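Local coordinates for hypothetical protein PP5205 (Pseudomonas putida, PDB 2G2X) that is of unknown function but consists largely of an EVE domain, related to ASCH and PUA domains, which suggests a possible role in nucleic acid binding, at residues A[23-28]-A[94-99]. Numbering follows the deposited sequence.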
ATOM      1  N   GLU A  23      -1.429  14.492  -3.966  1.00 17.21           N
ATOM      2  CA  GLU A  23      -2.329  13.368  -4.192  1.00 15.78           C
ATOM      3  C   GLU A  23      -1.774  12.579  -5.367  1.00 14.81           C
ATOM      4  O   GLU A  23      -1.349  13.166  -6.361  1.00 15.14           O
ATOM      5  CB  GLU A  23      -3.745  13.865  -4.516  1.00 14.52           C
ATOM      6  CG  GLU A  23      -4.801  12.754  -4.553  1.00 13.51           C
ATOM      7  CD  GLU A  23      -6.222  13.285  -4.653  1.00 13.12           C
ATOM      8  OE1 GLU A  23      -6.418  14.500  -4.434  1.00 14.85           O
ATOM      9  OE2 GLU A  23      -7.146  12.486  -4.937  1.00 10.10           O
ATOM     10  N   ALA A  24      -1.764  11.254  -5.252  1.00 13.26           N
ATOM     11  CA  ALA A  24      -1.241  10.417  -6.324  1.00 12.36           C
ATOM     12  C   ALA A  24      -2.063   9.158  -6.569  1.00 11.05           C
ATOM     13  O   ALA A  24      -2.803   8.704  -5.697  1.00 11.70           O
ATOM     14  CB  ALA A  24       0.201  10.039  -6.023  1.00 11.98           C
ATOM     15  N   ARG A  25      -1.926   8.594  -7.763  1.00 10.31           N
ATOM     16  CA  ARG A  25      -2.642   7.379  -8.117  1.00 10.36           C
ATOM     17  C   ARG A  25      -1.831   6.152  -7.702  1.00  9.69           C
ATOM     18  O   ARG A  25      -0.620   6.109  -7.892  1.00  8.77           O
ATOM     19  CB  ARG A  25      -2.904   7.333  -9.627  1.00 12.83           C
ATOM     20  CG  ARG A  25      -3.656   6.073 -10.090  1.00 15.50           C
ATOM     21  CD  ARG A  25      -4.040   6.160 -11.561  1.00 15.34           C
ATOM     22  NE  ARG A  25      -2.870   6.120 -12.432  1.00 18.37           N
ATOM     23  CZ  ARG A  25      -2.718   6.882 -13.511  1.00 18.61           C
ATOM     24  NH1 ARG A  25      -3.662   7.750 -13.850  1.00 18.97           N
ATOM     25  NH2 ARG A  25      -1.628   6.769 -14.256  1.00 17.13           N
ATOM     26  N   TRP A  26      -2.502   5.166  -7.120  1.00  8.05           N
ATOM     27  CA  TRP A  26      -1.846   3.935  -6.703  1.00  8.52           C
ATOM     28  C   TRP A  26      -2.199   2.905  -7.777  1.00  8.64           C
ATOM     29  O   TRP A  26      -3.228   2.228  -7.696  1.00  7.91           O
ATOM     30  CB  TRP A  26      -2.378   3.506  -5.332  1.00  8.82           C
ATOM     31  CG  TRP A  26      -1.452   2.596  -4.581  1.00  9.22           C
ATOM     32  CD1 TRP A  26      -1.357   1.235  -4.691  1.00  8.02           C
ATOM     33  CD2 TRP A  26      -0.445   2.994  -3.641  1.00  7.81           C
ATOM     34  NE1 TRP A  26      -0.351   0.765  -3.875  1.00  7.12           N
ATOM     35  CE2 TRP A  26       0.223   1.823  -3.220  1.00  5.99           C
ATOM     36  CE3 TRP A  26      -0.043   4.232  -3.113  1.00  7.92           C
ATOM     37  CZ2 TRP A  26       1.273   1.850  -2.297  1.00  6.72           C
ATOM     38  CZ3 TRP A  26       1.006   4.259  -2.191  1.00  4.97           C
ATOM     39  CH2 TRP A  26       1.648   3.075  -1.794  1.00  7.23           C
ATOM     40  N   ASP A  27      -1.354   2.810  -8.796  1.00  9.43           N
ATOM     41  CA  ASP A  27      -1.602   1.896  -9.908  1.00 10.48           C
ATOM     42  C   ASP A  27      -0.605   0.736  -9.982  1.00  9.97           C
ATOM     43  O   ASP A  27       0.348   0.684  -9.215  1.00  9.12           O
ATOM     44  CB  ASP A  27      -1.570   2.683 -11.226  1.00  9.92           C
ATOM     45  CG  ASP A  27      -0.307   3.527 -11.370  1.00 13.18           C
ATOM     46  OD1 ASP A  27       0.770   3.053 -10.956  1.00 13.10           O
ATOM     47  OD2 ASP A  27      -0.389   4.654 -11.908  1.00 12.72           O
ATOM     48  N   GLY A  28      -0.848  -0.199 -10.900  1.00  9.84           N
ATOM     49  CA  GLY A  28       0.062  -1.319 -11.076  1.00  8.85           C
ATOM     50  C   GLY A  28      -0.151  -2.584 -10.262  1.00 10.08           C
ATOM     51  O   GLY A  28       0.627  -3.526 -10.389  1.00 11.91           O
ATOM     52  N   TRP A  94      -8.328  -4.867 -13.598  1.00  9.18           N
ATOM     53  CA  TRP A  94      -7.583  -4.172 -12.557  1.00  7.97           C
ATOM     54  C   TRP A  94      -8.145  -2.865 -12.031  1.00  8.17           C
ATOM     55  O   TRP A  94      -8.836  -2.124 -12.736  1.00  6.67           O
ATOM     56  CB  TRP A  94      -6.145  -3.989 -13.021  1.00  7.24           C
ATOM     57  CG  TRP A  94      -5.601  -5.286 -13.521  1.00  9.13           C
ATOM     58  CD1 TRP A  94      -5.317  -5.614 -14.815  1.00  8.09           C
ATOM     59  CD2 TRP A  94      -5.359  -6.469 -12.743  1.00  9.48           C
ATOM     60  NE1 TRP A  94      -4.917  -6.927 -14.893  1.00  8.32           N
ATOM     61  CE2 TRP A  94      -4.931  -7.478 -13.638  1.00  9.96           C
ATOM     62  CE3 TRP A  94      -5.461  -6.773 -11.376  1.00  8.37           C
ATOM     63  CZ2 TRP A  94      -4.611  -8.778 -13.213  1.00  7.45           C
ATOM     64  CZ3 TRP A  94      -5.142  -8.065 -10.950  1.00 10.24           C
ATOM     65  CH2 TRP A  94      -4.719  -9.051 -11.871  1.00 11.27           C
ATOM     66  N   SER A  95      -7.834  -2.600 -10.767  1.00  7.56           N
ATOM     67  CA  SER A  95      -8.314  -1.408 -10.084  1.00  7.67           C
ATOM     68  C   SER A  95      -7.195  -0.609  -9.445  1.00  7.59           C
ATOM     69  O   SER A  95      -6.128  -1.132  -9.126  1.00  7.63           O
ATOM     70  CB  SER A  95      -9.319  -1.799  -8.995  1.00  6.87           C
ATOM     71  OG  SER A  95     -10.490  -2.375  -9.547  1.00  8.79           O
ATOM     72  N   ALA A  96      -7.456   0.676  -9.260  1.00  8.55           N
ATOM     73  CA  ALA A  96      -6.504   1.570  -8.632  1.00  8.17           C
ATOM     74  C   ALA A  96      -7.288   2.402  -7.636  1.00  7.21           C
ATOM     75  O   ALA A  96      -8.517   2.368  -7.625  1.00  8.44           O
ATOM     76  CB  ALA A  96      -5.862   2.474  -9.680  1.00  8.54           C
ATOM     77  N   VAL A  97      -6.578   3.124  -6.781  1.00  7.07           N
ATOM     78  CA  VAL A  97      -7.211   4.014  -5.819  1.00  6.01           C
ATOM     79  C   VAL A  97      -6.278   5.205  -5.765  1.00  7.43           C
ATOM     80  O   VAL A  97      -5.119   5.086  -6.155  1.00  7.90           O
ATOM     81  CB  VAL A  97      -7.326   3.384  -4.401  1.00  8.24           C
ATOM     82  CG1 VAL A  97      -8.264   2.183  -4.437  1.00  4.99           C
ATOM     83  CG2 VAL A  97      -5.951   2.990  -3.880  1.00  6.90           C
ATOM     84  N   ASP A  98      -6.776   6.353  -5.318  1.00  6.53           N
ATOM     85  CA  ASP A  98      -5.929   7.532  -5.215  1.00  5.64           C
ATOM     86  C   ASP A  98      -5.636   7.776  -3.745  1.00  6.64           C
ATOM     87  O   ASP A  98      -6.501   7.578  -2.889  1.00  6.71           O
ATOM     88  CB  ASP A  98      -6.611   8.755  -5.836  1.00  7.26           C
ATOM     89  CG  ASP A  98      -6.697   8.670  -7.351  1.00  7.03           C
ATOM     90  OD1 ASP A  98      -5.926   7.889  -7.952  1.00  6.52           O
ATOM     91  OD2 ASP A  98      -7.528   9.390  -7.941  1.00  8.12           O
ATOM     92  N   VAL A  99      -4.419   8.218  -3.450  1.00  6.87           N
ATOM     93  CA  VAL A  99      -4.022   8.441  -2.070  1.00  7.50           C
ATOM     94  C   VAL A  99      -3.452   9.824  -1.811  1.00  9.81           C
ATOM     95  O   VAL A  99      -3.111  10.561  -2.737  1.00 11.92           O
ATOM     96  CB  VAL A  99      -2.957   7.408  -1.641  1.00  8.71           C
ATOM     97  CG1 VAL A  99      -3.462   5.995  -1.909  1.00  4.68           C
ATOM     98  CG2 VAL A  99      -1.646   7.665  -2.390  1.00  5.71           C
TER
HETATM   99  O   HOH W   1      -8.416  11.562  -7.157  1.00  8.77           O
HETATM  100  O   HOH W   2      -3.321  -0.559  -8.920  1.00  7.08           O
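Ala24 O accepts a hydrogen bond from Val99 N at 2.8 Å, with an N-H...O angle of 171°, and the CA of Asp98 makes a CA-H...O contact with the same oxygen at 3.4 Å. In return, Ala24 N donates to Val99 O (2.9 Å), which defines an antiparallel hydrogen-bonded pair. At the neighbouring non-hydrogen-bonded pair, Asp98 OD1 lies 3.3 Å from the CA of Arg25, and Asp98 OD1 is hydrogen-bonded to the hydroxyl of Tyr70. The guanidinium of Arg25 leads away instead: the bend at chi3 (68°) accompanies a salt bridge from NE to Asp27 OD2, 2.9 Å long and in the guanidinium plane. Glu23, its CG anti to the backbone N (chi1 -171°), extends until OE2 stands 4.3 Å from Asp98 OD2; a water donates to both of these oxygens, which may ease the repulsion expected between them, and Glu23 OE2 is also hydrogen-bonded to Thr66 OG1. On the face that carries Ala24, Trp26 and Val99, Val99 CG2 meets the edge of the Trp26 indole at CE3 (3.9 Å), and Phe47 and Phe49 pack against that ring. Strand 23-26 thus pairs with the start of strand 95-110 as an outermost, antiparallel strand of the mixed sheet in this PUA-related EVE fold.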